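PDB 2OKX: rhamnosidase B from Bacillus sp., which catalyses the hydrolysis of terminal non-reducing alpha-L-rhamnose residues in alpha-L-rhamnosides, as a glycoside hydrolase of family 78. Local coordinates for residues A[537-542]-A[870-875]; A[905-908]-A[912-915]. One frame throughout, in Å; residues are numbered along the deposited sequence.

Interaction 1 (A[537-542]-A[870-875]); sequences GSFRCS and YFLGSS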
ATOM      1  N   GLY A 537     -24.446  -1.861   1.423  1.00 15.73           N
ATOM      2  CA  GLY A 537     -24.636  -1.874   2.861  1.00 15.72           C
ATOM      3  C   GLY A 537     -24.823  -0.445   3.326  1.00 17.06           C
ATOM      4  O   GLY A 537     -24.446   0.490   2.617  1.00 16.08           O
ATOM      5  N   SER A 538     -25.410  -0.253   4.502  1.00 17.33           N
ATOM      6  CA  SER A 538     -25.598   1.101   5.004  1.00 17.70           C
ATOM      7  C   SER A 538     -25.856   1.161   6.499  1.00 17.12           C
ATOM      8  O   SER A 538     -26.181   0.154   7.140  1.00 13.55           O
ATOM      9  CB  SER A 538     -26.750   1.802   4.266  1.00 20.10           C
ATOM     10  OG  SER A 538     -27.995   1.171   4.509  1.00 22.31           O
ATOM     11  N   PHE A 539     -25.691   2.363   7.041  1.00 16.01           N
ATOM     12  CA  PHE A 539     -25.936   2.624   8.449  1.00 16.81           C
ATOM     13  C   PHE A 539     -26.088   4.118   8.686  1.00 17.72           C
ATOM     14  O   PHE A 539     -25.281   4.912   8.207  1.00 17.70           O
ATOM     15  CB  PHE A 539     -24.791   2.117   9.327  1.00 17.16           C
ATOM     16  CG  PHE A 539     -24.957   2.471  10.783  1.00 16.79           C
ATOM     17  CD1 PHE A 539     -25.660   1.632  11.643  1.00 15.24           C
ATOM     18  CD2 PHE A 539     -24.475   3.687  11.276  1.00 15.91           C
ATOM     19  CE1 PHE A 539     -25.885   2.000  12.971  1.00 17.70           C
ATOM     20  CE2 PHE A 539     -24.696   4.064  12.596  1.00 14.81           C
ATOM     21  CZ  PHE A 539     -25.403   3.222  13.448  1.00 16.47           C
ATOM     22  N   ARG A 540     -27.137   4.490   9.411  1.00 15.42           N
ATOM     23  CA  ARG A 540     -27.380   5.885   9.785  1.00 18.30           C
ATOM     24  C   ARG A 540     -28.094   5.850  11.124  1.00 17.43           C
ATOM     25  O   ARG A 540     -28.878   4.936  11.383  1.00 17.27           O
ATOM     26  CB  ARG A 540     -28.274   6.615   8.775  1.00 18.60           C
ATOM     27  CG  ARG A 540     -27.684   6.783   7.393  1.00 24.82           C
ATOM     28  CD  ARG A 540     -28.596   7.630   6.504  1.00 28.26           C
ATOM     29  NE  ARG A 540     -30.012   7.327   6.709  1.00 31.47           N
ATOM     30  CZ  ARG A 540     -30.845   8.099   7.403  1.00 32.73           C
ATOM     31  NH1 ARG A 540     -32.116   7.757   7.550  1.00 31.71           N
ATOM     32  NH2 ARG A 540     -30.408   9.229   7.938  1.00 35.37           N
ATOM     33  N   CYS A 541     -27.825   6.833  11.977  1.00 16.13           N
ATOM     34  CA  CYS A 541     -28.476   6.884  13.272  1.00 14.58           C
ATOM     35  C   CYS A 541     -28.666   8.328  13.723  1.00 15.87           C
ATOM     36  O   CYS A 541     -28.263   9.265  13.026  1.00 13.76           O
ATOM     37  CB  CYS A 541     -27.669   6.094  14.309  1.00 16.47           C
ATOM     38  SG  CYS A 541     -26.095   6.827  14.794  1.00 15.83           S
ATOM     39  N   SER A 542     -29.280   8.503  14.889  1.00 14.26           N
ATOM     40  CA  SER A 542     -29.554   9.832  15.427  1.00 15.06           C
ATOM     41  C   SER A 542     -28.296  10.642  15.758  1.00 15.46           C
ATOM     42  O   SER A 542     -28.366  11.855  15.948  1.00 16.26           O
ATOM     43  CB  SER A 542     -30.422   9.707  16.684  1.00 16.63           C
ATOM     44  OG  SER A 542     -29.758   8.957  17.685  1.00 14.42           O
ATOM     45  N   TYR A 870     -18.013  -1.953  10.751  1.00 16.03           N
ATOM     46  CA  TYR A 870     -18.453  -3.284  11.150  1.00 16.92           C
ATOM     47  C   TYR A 870     -19.290  -3.239  12.426  1.00 17.13           C
ATOM     48  O   TYR A 870     -20.387  -3.788  12.467  1.00 16.78           O
ATOM     49  CB  TYR A 870     -17.244  -4.191  11.376  1.00 16.61           C
ATOM     50  CG  TYR A 870     -17.570  -5.524  12.033  1.00 17.95           C
ATOM     51  CD1 TYR A 870     -18.178  -6.557  11.313  1.00 19.31           C
ATOM     52  CD2 TYR A 870     -17.253  -5.750  13.369  1.00 18.75           C
ATOM     53  CE1 TYR A 870     -18.463  -7.793  11.915  1.00 21.00           C
ATOM     54  CE2 TYR A 870     -17.531  -6.974  13.982  1.00 22.84           C
ATOM     55  CZ  TYR A 870     -18.133  -7.989  13.249  1.00 22.64           C
ATOM     56  OH  TYR A 870     -18.384  -9.199  13.859  1.00 24.95           O
ATOM     57  N   PHE A 871     -18.781  -2.574  13.464  1.00 14.70           N
ATOM     58  CA  PHE A 871     -19.490  -2.538  14.738  1.00 15.13           C
ATOM     59  C   PHE A 871     -20.813  -1.795  14.807  1.00 14.98           C
ATOM     60  O   PHE A 871     -21.695  -2.194  15.569  1.00 14.66           O
ATOM     61  CB  PHE A 871     -18.561  -2.039  15.855  1.00 13.95           C
ATOM     62  CG  PHE A 871     -17.423  -2.971  16.142  1.00 16.65           C
ATOM     63  CD1 PHE A 871     -16.188  -2.796  15.525  1.00 15.09           C
ATOM     64  CD2 PHE A 871     -17.613  -4.082  16.958  1.00 14.57           C
ATOM     65  CE1 PHE A 871     -15.160  -3.714  15.711  1.00 15.37           C
ATOM     66  CE2 PHE A 871     -16.594  -5.009  17.151  1.00 17.18           C
ATOM     67  CZ  PHE A 871     -15.364  -4.827  16.525  1.00 17.74           C
ATOM     68  N   LEU A 872     -20.973  -0.727  14.031  1.00 13.86           N
ATOM     69  CA  LEU A 872     -22.229   0.012  14.075  1.00 14.47           C
ATOM     70  C   LEU A 872     -23.369  -0.863  13.555  1.00 16.70           C
ATOM     71  O   LEU A 872     -24.452  -0.891  14.137  1.00 15.11           O
ATOM     72  CB  LEU A 872     -22.126   1.316  13.270  1.00 13.78           C
ATOM     73  CG  LEU A 872     -21.143   2.332  13.873  1.00 15.98           C
ATOM     74  CD1 LEU A 872     -21.064   3.590  13.001  1.00 11.29           C
ATOM     75  CD2 LEU A 872     -21.592   2.692  15.289  1.00 15.36           C
ATOM     76  N   GLY A 873     -23.120  -1.590  12.471  1.00 16.09           N
ATOM     77  CA  GLY A 873     -24.157  -2.458  11.936  1.00 15.65           C
ATOM     78  C   GLY A 873     -24.348  -3.734  12.750  1.00 15.93           C
ATOM     79  O   GLY A 873     -25.468  -4.232  12.878  1.00 16.07           O
ATOM     80  N   SER A 874     -23.266  -4.260  13.318  1.00 16.18           N
ATOM     81  CA  SER A 874     -23.338  -5.502  14.088  1.00 17.13           C
ATOM     82  C   SER A 874     -23.693  -5.334  15.566  1.00 19.11           C
ATOM     83  O   SER A 874     -24.659  -5.926  16.058  1.00 20.15           O
ATOM     84  CB  SER A 874     -22.021  -6.277  13.966  0.53 16.85           C
ATOM     85  OG  SER A 874     -20.942  -5.570  14.550  0.53 15.32           O
ATOM     86  N   SER A 875     -22.917  -4.528  16.277  1.00 18.81           N
ATOM     87  CA  SER A 875     -23.147  -4.330  17.702  1.00 18.23           C
ATOM     88  C   SER A 875     -24.301  -3.407  18.078  1.00 18.81           C
ATOM     89  O   SER A 875     -24.999  -3.656  19.061  1.00 20.15           O
ATOM     90  CB  SER A 875     -21.869  -3.807  18.363  1.00 17.70           C
ATOM     91  OG  SER A 875     -20.871  -4.811  18.422  1.00 20.31           O
TER
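Phe539 holds CG opposite its backbone N, chi1 175°, and chi2 of 88° turns the ring so that one face meets Leu872. On the helix, Leu872 has CG opposite its own carbonyl carbon, chi1 -66°, which carries the isobutyl group past the ring. The two side chains cross at about a right angle.

The touching atom is Leu872 CB. It sits 3.6 Å from the centroid of the Phe539 ring and almost exactly on the ring normal, a CH-pi contact over the middle of the face. All six ring carbons therefore lie at similar range from it. Two more atoms of Leu872 reach the same face. Leu872 CD1 lies by the CD2 and CE2 side of the ring, 3.7 Å from Phe539 CE2. Leu872 O lies by the CD1 and CE1 side, 3.4 Å from Phe539 CE1. Gly873 N is further off, 4.2 Å from Phe539 CD1, and comes in obliquely. Gly873 has no side chain, and Gly873 CA is 6.4 Å from Phe539 CA, the nearest such pair of the two segments.

The contact sets helix 868-876, near the end of the (alpha/alpha)6-barrel domain of this family 78 enzyme, against the outermost strand of the C-terminal beta-sheet. Strand 538-541 pairs with strand 900-906 in that sheet. Trp550 of helix 544-559 meets both partners, Phe539 by its ring and Leu872 by its side chain. Replacing Phe539 by alanine is likely to cost Leu872 CB its CH-pi contact and to leave a gap between strand and helix.

Behind the contact, Ser874 N gives the ordinary helix bond to Tyr870 O. In one modelled conformer of Ser874, OG may also bond to Tyr870 O.

Interaction 2 (A[905-908]-A[912-915]); sequences VPLP and HIAV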
ATOM      1  N   VAL A 905     -27.528  -4.794   5.601  1.00 16.06           N
ATOM      2  CA  VAL A 905     -26.364  -5.667   5.548  1.00 17.69           C
ATOM      3  C   VAL A 905     -26.596  -6.597   4.363  1.00 18.27           C
ATOM      4  O   VAL A 905     -27.611  -7.292   4.299  1.00 17.81           O
ATOM      5  CB  VAL A 905     -26.223  -6.509   6.840  1.00 18.17           C
ATOM      6  CG1 VAL A 905     -25.016  -7.434   6.742  1.00 18.71           C
ATOM      7  CG2 VAL A 905     -26.078  -5.586   8.043  1.00 17.30           C
ATOM      8  N   PRO A 906     -25.684  -6.584   3.384  1.00 18.79           N
ATOM      9  CA  PRO A 906     -25.883  -7.470   2.236  1.00 18.70           C
ATOM     10  C   PRO A 906     -25.623  -8.920   2.626  1.00 18.27           C
ATOM     11  O   PRO A 906     -24.944  -9.187   3.609  1.00 17.32           O
ATOM     12  CB  PRO A 906     -24.891  -6.934   1.202  1.00 20.61           C
ATOM     13  CG  PRO A 906     -23.817  -6.304   2.030  1.00 20.32           C
ATOM     14  CD  PRO A 906     -24.567  -5.648   3.161  1.00 18.71           C
ATOM     15  N   LEU A 907     -26.184  -9.852   1.862  1.00 19.51           N
ATOM     16  CA  LEU A 907     -26.011 -11.274   2.141  1.00 20.00           C
ATOM     17  C   LEU A 907     -25.184 -11.922   1.039  1.00 19.98           C
ATOM     18  O   LEU A 907     -25.368 -11.627  -0.140  1.00 18.75           O
ATOM     19  CB  LEU A 907     -27.374 -11.958   2.231  1.00 19.58           C
ATOM     20  CG  LEU A 907     -28.292 -11.489   3.362  1.00 18.84           C
ATOM     21  CD1 LEU A 907     -29.703 -11.954   3.087  1.00 20.25           C
ATOM     22  CD2 LEU A 907     -27.787 -12.018   4.699  1.00 18.06           C
ATOM     23  N   PRO A 908     -24.275 -12.837   1.407  1.00 22.05           N
ATOM     24  CA  PRO A 908     -23.440 -13.496   0.397  1.00 22.33           C
ATOM     25  C   PRO A 908     -24.219 -14.286  -0.651  1.00 25.10           C
ATOM     26  O   PRO A 908     -23.804 -14.359  -1.806  1.00 25.45           O
ATOM     27  CB  PRO A 908     -22.507 -14.376   1.234  1.00 21.89           C
ATOM     28  CG  PRO A 908     -23.314 -14.684   2.444  1.00 21.58           C
ATOM     29  CD  PRO A 908     -24.010 -13.373   2.753  1.00 19.62           C
ATOM     30  N   HIS A 912     -30.592  -9.003   1.056  1.00 19.01           N
ATOM     31  CA  HIS A 912     -30.021  -8.299   2.195  1.00 20.91           C
ATOM     32  C   HIS A 912     -30.904  -8.359   3.428  1.00 19.27           C
ATOM     33  O   HIS A 912     -32.031  -8.853   3.381  1.00 18.61           O
ATOM     34  CB  HIS A 912     -29.774  -6.830   1.837  1.00 23.02           C
ATOM     35  CG  HIS A 912     -31.022  -6.065   1.530  1.00 27.61           C
ATOM     36  ND1 HIS A 912     -32.196  -6.248   2.229  1.00 32.29           N
ATOM     37  CD2 HIS A 912     -31.276  -5.102   0.613  1.00 31.45           C
ATOM     38  CE1 HIS A 912     -33.122  -5.432   1.755  1.00 32.05           C
ATOM     39  NE2 HIS A 912     -32.588  -4.725   0.775  1.00 32.60           N
ATOM     40  N   ILE A 913     -30.362  -7.850   4.529  1.00 17.35           N
ATOM     41  CA  ILE A 913     -31.074  -7.772   5.795  1.00 17.66           C
ATOM     42  C   ILE A 913     -31.208  -6.271   6.061  1.00 18.53           C
ATOM     43  O   ILE A 913     -30.202  -5.579   6.207  1.00 18.10           O
ATOM     44  CB  ILE A 913     -30.260  -8.385   6.956  1.00 19.31           C
ATOM     45  CG1 ILE A 913     -29.878  -9.837   6.644  1.00 22.44           C
ATOM     46  CG2 ILE A 913     -31.079  -8.325   8.239  1.00 23.62           C
ATOM     47  CD1 ILE A 913     -31.049 -10.790   6.582  1.00 21.53           C
ATOM     48  N   ALA A 914     -32.433  -5.761   6.090  1.00 17.96           N
ATOM     49  CA  ALA A 914     -32.642  -4.342   6.356  1.00 17.07           C
ATOM     50  C   ALA A 914     -33.297  -4.208   7.723  1.00 18.76           C
ATOM     51  O   ALA A 914     -34.270  -4.899   8.025  1.00 16.87           O
ATOM     52  CB  ALA A 914     -33.525  -3.719   5.281  1.00 17.15           C
ATOM     53  N   VAL A 915     -32.749  -3.331   8.558  1.00 17.33           N
ATOM     54  CA  VAL A 915     -33.284  -3.128   9.898  1.00 15.36           C
ATOM     55  C   VAL A 915     -33.396  -1.650  10.245  1.00 16.38           C
ATOM     56  O   VAL A 915     -32.509  -0.859   9.935  1.00 15.50           O
ATOM     57  CB  VAL A 915     -32.383  -3.797  10.964  1.00 16.95           C
ATOM     58  CG1 VAL A 915     -32.831  -3.394  12.365  1.00 16.12           C
ATOM     59  CG2 VAL A 915     -32.424  -5.311  10.807  1.00 17.96           C
TER
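Val905 and Ile913 are joined by two backbone hydrogen bonds. Val905 N donates to Ile913 O at 2.9 Å, and Ile913 N donates back to Val905 O at 2.8 Å. Both are nearly straight, with N-H...O angles of 167° and 166°. Together they make an antiparallel hydrogen-bonded pair. The next pair, Pro906 with His912, is a non-hydrogen-bonded one, with Pro906 CA and His912 CA 4.2 Å apart. Pro906 has no N-H to give, but a non-hydrogen-bonded position asks for none across this pair. His912 N bonds instead to the hydroxyl of Tyr954.

The side chains of Val905 and Ile913 share one face of the sheet. Val905 CB and Ile913 CB are 4.5 Å apart, so this is loose side-by-side packing. Val879 touches both. On the other face, His912 CB packs over the backbone of the facing strand, 3.3 Å from Val905 O and 4.0 Å from Pro906 CA. The end of the His912 side chain leads away from 905-908, and the side chain also touches Val904.

Leu907, just past the end of strand 900-906, makes the closer apolar contact. Its CG is opposite the carbonyl carbon, chi1 -63°, which sends the two methyls toward the other strand. Leu907 CD2 comes to 3.6 Å from Ile913 CG1, and the two side chains cross at about a right angle. Leu907 CD1 lies 3.7 Å from His912 N, so its methyl rests on the start of the second strand. Trp886 touches Val905, Leu907 and Pro908, and Pro932 and Ile935 add further apolar cover to Leu907.

The arrangement is the turn end of a beta hairpin, strands 900-906 and 912-921, within the antiparallel part of the C-terminal beta domain of this rhamnosidase.

In the fold
Interactions 1 and 2 meet at one beta-sheet. Strand 538-541 of interaction 1 lies beside strand 900-906 of interaction 2, and the centres of the two contacts are about 12 Å apart. They touch directly where Gly537 CA packs 3.8 Å from Pro906 CD. Interaction 1 brings a helix against the edge strand, while interaction 2 joins the next two strands of the sheet. Val879 ties them further: its backbone bonds to Gly873, and its side chain lies against Val905 and Ile913. The pair thus spans the junction of the catalytic helical domain and the C-terminal beta domain. A bound calcium ion lies about 12 Å from the His912 side chain.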